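Local coordinates for protein transcriptional regulator, Crp/Fnr family (Eubacterium rectale ATCC 33656, PDB 3DV8) that probably regulates transcription, pairing a cyclic nucleotide-binding-type sensor domain with a Crp-like helix-turn-helix domain expected to bind DNA as part of a dimer, at residues 185-188 / 189-193; 104-108 / 109-113; 131-134 / 135-139; 157-160 / 161-165; 37-40 / 41-44. All coordinates share one frame; numbering follows the deposited sequence.

Contact 1 (185-188 / 189-193)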
# COMPACT_ATOMS: atom_id res chain seq x y z
N VAL A 185 19.33 -0.38 -17.45
CA VAL A 185 19.46 -1.49 -16.48
C VAL A 185 18.65 -2.72 -16.96
O VAL A 185 19.11 -3.85 -16.80
CB VAL A 185 19.01 -1.09 -15.04
CG1 VAL A 185 19.22 -2.24 -14.07
CG2 VAL A 185 19.79 0.11 -14.54
N ILE A 186 17.46 -2.49 -17.52
CA ILE A 186 16.62 -3.55 -18.07
C ILE A 186 17.32 -4.20 -19.27
O ILE A 186 17.41 -5.42 -19.34
CB ILE A 186 15.18 -3.05 -18.47
CG1 ILE A 186 14.39 -2.52 -17.27
CG2 ILE A 186 14.37 -4.17 -19.14
CD1 ILE A 186 14.12 -3.52 -16.16
N THR A 187 17.83 -3.38 -20.20
CA THR A 187 18.58 -3.88 -21.37
C THR A 187 19.77 -4.76 -20.96
O THR A 187 19.98 -5.82 -21.54
CB THR A 187 19.09 -2.75 -22.27
OG1 THR A 187 17.99 -1.90 -22.60
CG2 THR A 187 19.72 -3.29 -23.55
N ARG A 188 20.52 -4.30 -19.95
CA ARG A 188 21.68 -5.02 -19.39
C ARG A 188 21.24 -6.40 -18.86
O ARG A 188 21.90 -7.42 -19.12
CB ARG A 188 22.30 -4.26 -18.20
CG ARG A 188 23.83 -4.25 -18.13
CD ARG A 188 24.40 -2.89 -18.60
NE ARG A 188 24.02 -1.82 -17.66
CZ ARG A 188 24.24 -0.51 -17.81
NH1 ARG A 188 24.85 -0.02 -18.90
NH2 ARG A 188 23.82 0.35 -16.87
N MSE A 189 20.11 -6.39 -18.14
CA MSE A 189 19.50 -7.58 -17.53
C MSE A 189 18.99 -8.58 -18.56
O MSE A 189 19.16 -9.79 -18.36
CB MSE A 189 18.33 -7.20 -16.61
CG MSE A 189 17.83 -8.31 -15.71
SE MSE A 189 19.18 -8.83 -14.41
CE MSE A 189 19.28 -7.18 -13.32
N LEU A 190 18.34 -8.08 -19.62
CA LEU A 190 17.82 -8.93 -20.69
C LEU A 190 18.98 -9.58 -21.47
O LEU A 190 18.87 -10.75 -21.87
CB LEU A 190 16.87 -8.15 -21.61
CG LEU A 190 15.56 -7.67 -20.97
CD1 LEU A 190 14.87 -6.63 -21.86
CD2 LEU A 190 14.58 -8.82 -20.60
N ARG A 191 20.07 -8.84 -21.66
CA ARG A 191 21.29 -9.37 -22.32
C ARG A 191 22.01 -10.44 -21.48
O ARG A 191 22.59 -11.37 -22.04
CB ARG A 191 22.22 -8.23 -22.73
CG ARG A 191 21.64 -7.43 -23.89
CD ARG A 191 22.43 -6.18 -24.14
NE ARG A 191 22.03 -5.51 -25.37
CZ ARG A 191 22.52 -4.34 -25.80
NH1 ARG A 191 23.46 -3.68 -25.11
NH2 ARG A 191 22.06 -3.82 -26.94
N TYR A 192 21.97 -10.28 -20.16
CA TYR A 192 22.46 -11.32 -19.22
C TYR A 192 21.59 -12.59 -19.33
O TYR A 192 22.11 -13.70 -19.32
CB TYR A 192 22.50 -10.78 -17.77
CG TYR A 192 22.61 -11.84 -16.70
CD1 TYR A 192 23.78 -12.60 -16.55
CD2 TYR A 192 21.54 -12.09 -15.82
CE1 TYR A 192 23.87 -13.60 -15.55
CE2 TYR A 192 21.63 -13.08 -14.82
CZ TYR A 192 22.79 -13.82 -14.70
OH TYR A 192 22.84 -14.78 -13.72
N PHE A 193 20.27 -12.39 -19.43
CA PHE A 193 19.28 -13.47 -19.64
C PHE A 193 19.52 -14.18 -20.98
O PHE A 193 19.44 -15.42 -21.05
CB PHE A 193 17.84 -12.93 -19.58
CG PHE A 193 17.28 -12.72 -18.17
CD1 PHE A 193 18.11 -12.41 -17.07
CD2 PHE A 193 15.89 -12.75 -17.97
CE1 PHE A 193 17.55 -12.21 -15.80
CE2 PHE A 193 15.33 -12.55 -16.70
CZ PHE A 193 16.16 -12.28 -15.62
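Ile186 and Leu190 meet one turn apart on helix 183-195, the second helix of the helix-turn-helix in the Crp-like domain and therefore probably the recognition helix for DNA. Their side chains run alongside each other in the same direction, and the contact is made by branch ends, with Ile186 CG2 3.7 Å from Leu190 CD1. The isoleucine torsion (chi1 -62°) keeps CG1 beside the backbone N and drops CG2 beside the carbonyl carbon, facing the next turn. This is the close-packed side. Ile186 and Leu190 both press on Ile175 of helix 172-179, and Leu190 also reaches Leu201 of strand 199-202. The backbone here is held by Leu190 N donating to Ile186 O at 2.8 Å, and Arg191 N follows with a bond to Thr187 O at 3.0 Å.

A looser character appears where the helix turns toward solvent. Arg188 bends its chain back along the surface to a salt bridge with Glu184, and the aromatic ring of Tyr192 leads away from the preceding turn. Between the two sides stands Thr187, whose two branches do different work. Its hydroxyl OG1 is hydrogen-bonded inward, to His172 ND1 and to Arg183 O, which fixes the rotation of the side chain and leaves the methyl group facing Arg191. The exposed arginine runs straight from CG to NE beside the threonine, and its guanidinium group lies flat against that methyl: Thr187 CG2 sits over the centre of one guanidinium face of Arg191, 3.6 Å above the plane.

Contact 2 (104-108 / 109-113)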
# COMPACT_ATOMS: atom_id res chain seq x y z
N TRP A 104 -17.74 0.19 -18.19
CA TRP A 104 -18.95 0.84 -17.71
C TRP A 104 -18.42 1.76 -16.61
O TRP A 104 -17.50 1.36 -15.87
CB TRP A 104 -19.94 -0.12 -17.08
CG TRP A 104 -20.69 -0.94 -18.02
CD1 TRP A 104 -21.63 -0.52 -18.90
CD2 TRP A 104 -20.63 -2.36 -18.15
NE1 TRP A 104 -22.14 -1.59 -19.60
CE2 TRP A 104 -21.54 -2.74 -19.15
CE3 TRP A 104 -19.87 -3.37 -17.51
CZ2 TRP A 104 -21.73 -4.07 -19.54
CZ3 TRP A 104 -20.06 -4.70 -17.90
CH2 TRP A 104 -20.98 -5.04 -18.91
N ILE A 105 -18.97 2.97 -16.52
CA ILE A 105 -18.61 3.92 -15.47
C ILE A 105 -19.86 4.21 -14.62
O ILE A 105 -20.91 4.54 -15.16
CB ILE A 105 -18.05 5.24 -16.03
CG1 ILE A 105 -16.98 4.99 -17.10
CG2 ILE A 105 -17.49 6.09 -14.87
CD1 ILE A 105 -16.33 6.27 -17.63
N ILE A 106 -19.74 4.03 -13.30
CA ILE A 106 -20.78 4.41 -12.35
C ILE A 106 -20.27 5.77 -11.87
O ILE A 106 -19.21 5.81 -11.24
CB ILE A 106 -20.89 3.44 -11.14
CG1 ILE A 106 -21.19 2.01 -11.61
CG2 ILE A 106 -21.97 3.92 -10.16
CD1 ILE A 106 -21.17 1.00 -10.48
N PRO A 107 -20.97 6.89 -12.19
CA PRO A 107 -20.54 8.23 -11.72
C PRO A 107 -20.25 8.30 -10.20
O PRO A 107 -20.98 7.68 -9.42
CB PRO A 107 -21.72 9.13 -12.09
CG PRO A 107 -22.29 8.49 -13.30
CD PRO A 107 -22.18 7.01 -13.03
N ALA A 108 -19.19 9.02 -9.83
CA ALA A 108 -18.71 9.12 -8.44
C ALA A 108 -19.76 9.66 -7.47
O ALA A 108 -19.96 9.07 -6.41
CB ALA A 108 -17.45 9.95 -8.37
N GLU A 109 -20.42 10.76 -7.84
CA GLU A 109 -21.48 11.37 -7.00
C GLU A 109 -22.62 10.38 -6.67
O GLU A 109 -23.09 10.35 -5.53
CB GLU A 109 -22.05 12.69 -7.59
CG GLU A 109 -22.84 12.66 -8.94
CD GLU A 109 -21.96 12.68 -10.21
OE1 GLU A 109 -20.86 12.08 -10.22
OE2 GLU A 109 -22.40 13.31 -11.21
N ILE A 110 -22.99 9.58 -7.66
CA ILE A 110 -24.02 8.54 -7.54
C ILE A 110 -23.58 7.41 -6.64
O ILE A 110 -24.33 6.99 -5.75
CB ILE A 110 -24.41 7.99 -8.93
CG1 ILE A 110 -25.23 9.04 -9.67
CG2 ILE A 110 -25.21 6.69 -8.83
CD1 ILE A 110 -25.37 8.78 -11.10
N TYR A 111 -22.36 6.90 -6.87
CA TYR A 111 -21.81 5.81 -6.07
C TYR A 111 -21.60 6.25 -4.60
O TYR A 111 -21.98 5.51 -3.68
CB TYR A 111 -20.52 5.24 -6.69
CG TYR A 111 -20.10 3.93 -6.07
CD1 TYR A 111 -20.62 2.71 -6.53
CD2 TYR A 111 -19.22 3.91 -5.01
CE1 TYR A 111 -20.24 1.49 -5.94
CE2 TYR A 111 -18.83 2.70 -4.40
CZ TYR A 111 -19.34 1.50 -4.87
OH TYR A 111 -18.96 0.31 -4.28
N LYS A 112 -21.04 7.46 -4.42
CA LYS A 112 -20.85 8.11 -3.10
C LYS A 112 -22.16 8.21 -2.31
O LYS A 112 -22.18 7.92 -1.11
CB LYS A 112 -20.26 9.52 -3.27
CG LYS A 112 -19.79 10.20 -1.98
CD LYS A 112 -19.43 11.64 -2.25
CE LYS A 112 -18.89 12.30 -1.01
NZ LYS A 112 -18.86 13.79 -1.17
N GLY A 113 -23.23 8.64 -2.99
CA GLY A 113 -24.58 8.77 -2.41
C GLY A 113 -25.14 7.46 -1.88
O GLY A 113 -25.64 7.43 -0.76
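Tyr111 turns its CG anti to the backbone N (chi1 -167°), which swings its ring edge toward Ile106, while the isoleucine offers CG2, the branch lying beside its own carbonyl carbon. The two side chains pass at a slant: Ile106 CG2 is 4.0 Å from Tyr111 CB and approaches the tyrosine ring at its edge, near the ring plane. Glu109 is turned differently. Its CG stands between the backbone N and the carbonyl carbon (chi1 65°), and a further bend at chi2 curls the carboxylate back over the chain, so that Glu109 OE1 comes 3.6 Å from Pro107 CB. A carboxylate held beside the first turn of a helix would be expected to interact favourably with the helix dipole.

Pro107 is the pivot of this strand-to-helix junction. It occupies the N-cap position, and its carbonyl opens the helical bonding: Tyr111 N donates to Pro107 O at 3.0 Å. Its ring lies alongside Ile110, with Pro107 CB 3.8 Å from Ile110 CD1.

Strand 104-107 and helix 109-113 meet at 62°. The strand runs between 27-31 and 46-50, pairing through Ile105 with Ile27 and through Ile106 with Leu47. Beyond the corner, Tyr111 packs on Val121 and Tyr124 of helix 119-145, and its OH is hydrogen-bonded to Thr125 there.

Contact 3 (131-134 / 135-139)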
# COMPACT_ATOMS: atom_id res chain seq x y z
N THR A 131 -8.43 -5.40 -1.23
CA THR A 131 -7.84 -6.15 -2.36
C THR A 131 -6.69 -5.37 -3.01
O THR A 131 -5.61 -5.92 -3.22
CB THR A 131 -8.90 -6.44 -3.47
OG1 THR A 131 -10.02 -7.11 -2.90
CG2 THR A 131 -8.32 -7.30 -4.59
N ARG A 132 -6.93 -4.08 -3.28
CA ARG A 132 -5.94 -3.19 -3.91
C ARG A 132 -4.80 -2.88 -2.91
O ARG A 132 -3.64 -2.81 -3.32
CB ARG A 132 -6.60 -1.91 -4.46
CG ARG A 132 -7.80 -2.15 -5.43
CD ARG A 132 -7.45 -2.68 -6.81
NE ARG A 132 -8.64 -3.26 -7.49
CZ ARG A 132 -8.91 -4.56 -7.64
NH1 ARG A 132 -8.10 -5.53 -7.20
NH2 ARG A 132 -10.03 -4.94 -8.27
N PHE A 133 -5.14 -2.72 -1.62
CA PHE A 133 -4.16 -2.54 -0.53
C PHE A 133 -3.27 -3.79 -0.52
O PHE A 133 -2.05 -3.67 -0.51
CB PHE A 133 -4.86 -2.40 0.84
CG PHE A 133 -4.05 -1.70 1.93
CD1 PHE A 133 -2.64 -1.70 1.98
CD2 PHE A 133 -4.74 -1.12 3.00
CE1 PHE A 133 -1.96 -1.06 3.01
CE2 PHE A 133 -4.07 -0.50 4.05
CZ PHE A 133 -2.68 -0.47 4.06
N SER A 134 -3.90 -4.97 -0.55
CA SER A 134 -3.17 -6.25 -0.59
C SER A 134 -2.26 -6.35 -1.84
O SER A 134 -1.12 -6.79 -1.70
CB SER A 134 -4.10 -7.46 -0.50
OG SER A 134 -4.91 -7.43 0.66
N ASP A 135 -2.76 -5.92 -3.02
CA ASP A 135 -1.95 -5.90 -4.27
C ASP A 135 -0.68 -5.06 -4.09
O ASP A 135 0.43 -5.51 -4.40
CB ASP A 135 -2.73 -5.30 -5.47
CG ASP A 135 -3.92 -6.15 -5.92
OD1 ASP A 135 -3.95 -7.37 -5.66
OD2 ASP A 135 -4.83 -5.59 -6.57
N VAL A 136 -0.86 -3.85 -3.57
CA VAL A 136 0.24 -2.94 -3.27
C VAL A 136 1.19 -3.49 -2.18
O VAL A 136 2.39 -3.23 -2.22
CB VAL A 136 -0.29 -1.53 -2.92
CG1 VAL A 136 0.80 -0.65 -2.38
CG2 VAL A 136 -0.94 -0.88 -4.16
N MSE A 137 0.67 -4.26 -1.23
CA MSE A 137 1.53 -4.91 -0.20
C MSE A 137 2.38 -6.05 -0.76
O MSE A 137 3.49 -6.27 -0.27
CB MSE A 137 0.73 -5.35 1.01
CG MSE A 137 0.20 -4.20 1.84
SE MSE A 137 1.55 -3.36 2.93
CE MSE A 137 2.35 -2.38 1.67
N TRP A 138 1.85 -6.78 -1.75
CA TRP A 138 2.64 -7.80 -2.47
C TRP A 138 3.78 -7.10 -3.23
O TRP A 138 4.89 -7.63 -3.29
CB TRP A 138 1.78 -8.65 -3.41
CG TRP A 138 2.61 -9.47 -4.38
CD1 TRP A 138 3.27 -10.65 -4.12
CD2 TRP A 138 2.88 -9.15 -5.76
NE1 TRP A 138 3.93 -11.08 -5.25
CE2 TRP A 138 3.71 -10.18 -6.27
CE3 TRP A 138 2.51 -8.09 -6.61
CZ2 TRP A 138 4.17 -10.19 -7.61
CZ3 TRP A 138 2.97 -8.09 -7.94
CH2 TRP A 138 3.79 -9.14 -8.43
N LEU A 139 3.48 -5.91 -3.79
CA LEU A 139 4.47 -5.09 -4.48
C LEU A 139 5.60 -4.63 -3.54
O LEU A 139 6.76 -4.71 -3.93
CB LEU A 139 3.83 -3.90 -5.20
CG LEU A 139 4.73 -3.03 -6.08
CD1 LEU A 139 5.48 -3.84 -7.11
CD2 LEU A 139 3.91 -1.98 -6.76
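Asp135 reaches back along helix 119-145 to Arg132, and with Ser134 and Phe133 it accounts for most of what this turn buries. The aspartate and arginine side chains lie next to each other, their carboxylate and guanidinium planes only 12° apart. Arg132 NH1 therefore meets Asp135 OD2 near the guanidinium plane, at its edge, in a salt bridge of 3.3 Å whose hydrogen bond is weak. The other terminal nitrogen, NH2, is bonded to Met77 O, so the guanidinium is held from two directions and bridges the helix to the sensor domain.

Ser134 contributes through its backbone and its hydroxyl. Its carbonyl O takes the N-H of Trp138 at 3.0 Å, as in any helix, whereas OG has Ala130 O and Ser88 O of the second subunit competing for its one proton and accepts from Gln90 N of that subunit.

Phe133 carries the apolar part. With CG anti to the backbone N (chi1 -158°), its ring runs beside Met137, a selenomethionine in the crystal, and Phe133 CD1 lies 3.8 Å from Met137 CG. The selenium, 5.4 Å from the centroid of the Phe133 ring, approaches obliquely in a Met-aromatic contact.

This is the long dimerisation helix familiar from the Crp/Fnr family. Phe133 stacks on Phe133 of the second subunit, and Val136 and Met137 pack on Met137 and Val136 of that subunit. Within its own chain the helix lies against strand 66-72, where Arg132 and Asp135 both touch Tyr70 and Leu139 touches Leu69.

Contact 4 (157-160 / 161-165)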
# COMPACT_ATOMS: atom_id res chain seq x y z
N LEU A 157 7.26 -13.90 -17.09
CA LEU A 157 6.28 -14.99 -16.88
C LEU A 157 4.83 -14.48 -16.80
O LEU A 157 3.90 -15.16 -17.26
CB LEU A 157 6.65 -15.82 -15.63
CG LEU A 157 7.95 -16.63 -15.74
CD1 LEU A 157 8.45 -17.06 -14.39
CD2 LEU A 157 7.78 -17.83 -16.67
N GLU A 158 4.62 -13.29 -16.23
CA GLU A 158 3.28 -12.70 -16.17
C GLU A 158 2.81 -12.29 -17.56
O GLU A 158 1.70 -12.68 -17.95
CB GLU A 158 3.20 -11.47 -15.26
CG GLU A 158 1.75 -10.96 -15.00
CD GLU A 158 1.68 -9.62 -14.27
OE1 GLU A 158 2.69 -9.14 -13.73
OE2 GLU A 158 0.58 -9.04 -14.25
N GLU A 159 3.62 -11.51 -18.28
CA GLU A 159 3.24 -11.04 -19.64
C GLU A 159 2.96 -12.17 -20.62
O GLU A 159 2.00 -12.08 -21.39
CB GLU A 159 4.26 -10.08 -20.27
CG GLU A 159 4.09 -8.61 -19.93
CD GLU A 159 2.91 -7.92 -20.62
OE1 GLU A 159 1.75 -8.25 -20.34
OE2 GLU A 159 3.15 -6.98 -21.41
N THR A 160 3.79 -13.22 -20.59
CA THR A 160 3.57 -14.39 -21.44
C THR A 160 2.24 -15.10 -21.10
O THR A 160 1.57 -15.58 -22.02
CB THR A 160 4.79 -15.37 -21.44
OG1 THR A 160 5.16 -15.69 -20.10
CG2 THR A 160 5.98 -14.74 -22.14
N SER A 161 1.85 -15.13 -19.83
CA SER A 161 0.55 -15.71 -19.42
C SER A 161 -0.63 -14.87 -19.91
O SER A 161 -1.61 -15.43 -20.41
CB SER A 161 0.44 -15.88 -17.90
OG SER A 161 1.38 -16.83 -17.46
N ILE A 162 -0.52 -13.55 -19.75
CA ILE A 162 -1.55 -12.59 -20.18
C ILE A 162 -1.75 -12.63 -21.70
O ILE A 162 -2.90 -12.70 -22.18
CB ILE A 162 -1.19 -11.14 -19.77
CG1 ILE A 162 -1.24 -10.99 -18.24
CG2 ILE A 162 -2.15 -10.13 -20.38
CD1 ILE A 162 -0.69 -9.67 -17.76
N GLU A 163 -0.64 -12.55 -22.44
CA GLU A 163 -0.66 -12.59 -23.90
C GLU A 163 -0.90 -13.99 -24.48
O GLU A 163 -1.26 -14.10 -25.66
CB GLU A 163 0.65 -12.01 -24.49
CG GLU A 163 0.99 -10.57 -24.12
CD GLU A 163 -0.08 -9.54 -24.47
OE1 GLU A 163 -0.90 -9.77 -25.37
OE2 GLU A 163 -0.09 -8.48 -23.82
N GLY A 164 -0.70 -15.04 -23.68
CA GLY A 164 -0.86 -16.42 -24.14
C GLY A 164 0.15 -16.77 -25.22
O GLY A 164 -0.17 -17.46 -26.18
N THR A 165 1.39 -16.30 -25.04
CA THR A 165 2.46 -16.50 -26.01
C THR A 165 3.83 -16.23 -25.36
O THR A 165 3.95 -15.32 -24.55
CB THR A 165 2.23 -15.58 -27.26
OG1 THR A 165 3.27 -15.76 -28.23
CG2 THR A 165 2.15 -14.11 -26.88
O HOH W 1 2.82 -7.55 -23.97
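Glu159 and Glu163 project side by side from successive turns near the end of helix 148-163, but their carboxylates are twisted 76° against each other. Glu159 OE1 and Glu163 OE2 come within 3.9 Å, a closeness of like charges that is probably eased in two ways. A water donates to both, at 2.6 Å from Glu159 OE2 and on to Glu163 OE2. Glu163 OE2 also forms a salt bridge with Lys99, which would offset much of the repulsion. Ile162 lies among the acids: its CD1 runs alongside the extended chain of Glu158, 3.8 Å from Glu158 OE2, and passes at a slant across Glu159. The methyl end thus touches carboxylate oxygens of both glutamates, and CG of Glu158.

Ser161 turns inward to its own helix. Its OG, beside the backbone N at chi1 -65°, bonds Leu157 O at 3.0 Å, and Ser161 N shares the same acceptor from above the carbonyl plane.

The helix then stops at Gly164, whose positive phi turns the chain. Thr165 N donates to Thr160 O at 3.1 Å, and a weaker bond joins Gly164 N to Ser161 O; together these give the bonding pattern of a Schellman motif.

Several parts of the fold converge here. Leu157 rests on helix 211-219, through Leu214 and Gln218 among others, while Glu159 and Thr160 touch Leu168 of strand 167-168. Ile162 faces the sensor domain, contacting Gln54, Phe73 and Lys99, so the helix end lies where the two domains meet.

Contact 5 (37-40 / 41-44)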
# COMPACT_ATOMS: atom_id res chain seq x y z
N ILE A 37 -7.16 7.11 -18.61
CA ILE A 37 -8.57 7.28 -18.21
C ILE A 37 -8.72 8.01 -16.87
O ILE A 37 -9.77 8.60 -16.60
CB ILE A 37 -9.36 5.92 -18.25
CG1 ILE A 37 -8.93 4.95 -17.14
CG2 ILE A 37 -9.21 5.26 -19.64
CD1 ILE A 37 -9.36 3.52 -17.39
N HIS A 38 -7.68 7.95 -16.03
CA HIS A 38 -7.59 8.69 -14.78
C HIS A 38 -6.14 9.19 -14.59
O HIS A 38 -5.20 8.42 -14.76
CB HIS A 38 -8.02 7.83 -13.61
CG HIS A 38 -8.02 8.57 -12.31
ND1 HIS A 38 -7.05 8.37 -11.35
CD2 HIS A 38 -8.82 9.55 -11.85
CE1 HIS A 38 -7.28 9.18 -10.33
NE2 HIS A 38 -8.35 9.91 -10.61
N ASN A 39 -5.99 10.47 -14.25
CA ASN A 39 -4.67 11.11 -14.09
C ASN A 39 -4.62 11.92 -12.80
O ASN A 39 -4.67 13.14 -12.82
CB ASN A 39 -4.37 11.97 -15.34
CG ASN A 39 -2.94 12.52 -15.37
OD1 ASN A 39 -1.99 11.91 -14.87
ND2 ASN A 39 -2.77 13.68 -16.00
N GLY A 40 -4.54 11.19 -11.68
CA GLY A 40 -4.46 11.77 -10.34
C GLY A 40 -5.63 12.68 -9.99
O GLY A 40 -6.77 12.38 -10.35
N ASN A 41 -5.32 13.81 -9.35
CA ASN A 41 -6.32 14.81 -8.93
C ASN A 41 -7.01 15.57 -10.08
O ASN A 41 -7.98 16.28 -9.83
CB ASN A 41 -5.70 15.84 -7.96
CG ASN A 41 -5.22 15.22 -6.66
OD1 ASN A 41 -5.67 14.15 -6.25
ND2 ASN A 41 -4.32 15.92 -5.98
N MSE A 42 -6.50 15.45 -11.31
CA MSE A 42 -7.10 16.08 -12.50
C MSE A 42 -8.51 15.55 -12.78
O MSE A 42 -9.40 16.32 -13.11
CB MSE A 42 -6.24 15.86 -13.76
CG MSE A 42 -4.76 16.29 -13.71
SE MSE A 42 -4.46 18.15 -13.19
CE MSE A 42 -4.64 18.05 -11.19
N ASP A 43 -8.69 14.23 -12.62
CA ASP A 43 -9.94 13.52 -12.92
C ASP A 43 -10.56 12.84 -11.70
O ASP A 43 -9.86 12.45 -10.76
CB ASP A 43 -9.65 12.42 -13.95
CG ASP A 43 -9.12 12.97 -15.26
OD1 ASP A 43 -9.85 13.74 -15.93
OD2 ASP A 43 -7.97 12.61 -15.64
N CYS A 44 -11.88 12.70 -11.73
CA CYS A 44 -12.62 11.91 -10.75
C CYS A 44 -13.93 11.45 -11.41
O CYS A 44 -15.03 11.83 -11.01
CB CYS A 44 -12.87 12.67 -9.45
SG CYS A 44 -13.51 11.53 -8.22
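The His38 ring meets Asp43 at its edge, where Asp43 O lies near the ring plane and Cys44 N follows close by. Over one face sits the backbone N of Gly40, 3.6 Å above the plane of the His38 ring and displaced toward its rim. The bond at the edge is weak: His38 NE2 donates to Asp43 O at 3.0 Å with an N-H...O angle of only 124°. The histidine and aspartate side chains run antiparallel past one another, their ring and carboxylate planes 56° apart; His38 CD2 lies 3.7 Å from Asp43 CB.

Asp43 therefore closes the turn from both its ends. While its carbonyl faces the imidazole, its OD2 accepts a weak bond from Asn39 N at 3.2 Å. Midway, Met42 N gives another weak bond to Asn39 O, and the selenomethionine side chain starts out beside that of Asn39. Gly40, with positive phi, permits the reversal.

Strand 36-39 enters this turn from a classic beta bulge, in which Ile37 and His38 both face Ile95. The turn leads out to Cys44, disulfide-bonded to Cys84.

Within the turn the bonds are weak; firmer hold comes from outside, through Asn41 N to Glu92 OE1, the pairing of Gly40 with Val93, and the disulfide. His38 ND1 also has a weak bond, to Val93 O, so both ring nitrogens face carbonyl oxygens, which would fix the ring's rotation only loosely.

In the fold
From the N terminus the contacts follow one another in series, and none nests in or crosses another. Contact 5 comes first, closing the turn after strand 36-39 on the way to strand 46-50. Contact 2 rounds the corner from strand 101-107 into helix 108-117, and contacts 5 and 2 touch where Ala108 CB lies 4.0 Å from Cys44 O. Contact 3 is a stretch of helix 119-145, the next helix, which joins the sensor domain to the dimer interface. Contact 4 ends helix 148-163, its nearest atoms about 5 Å from contact 3. Contact 1 lies farthest along the chain, in the helix-turn-helix, its centre about 44 Å from that of contact 2.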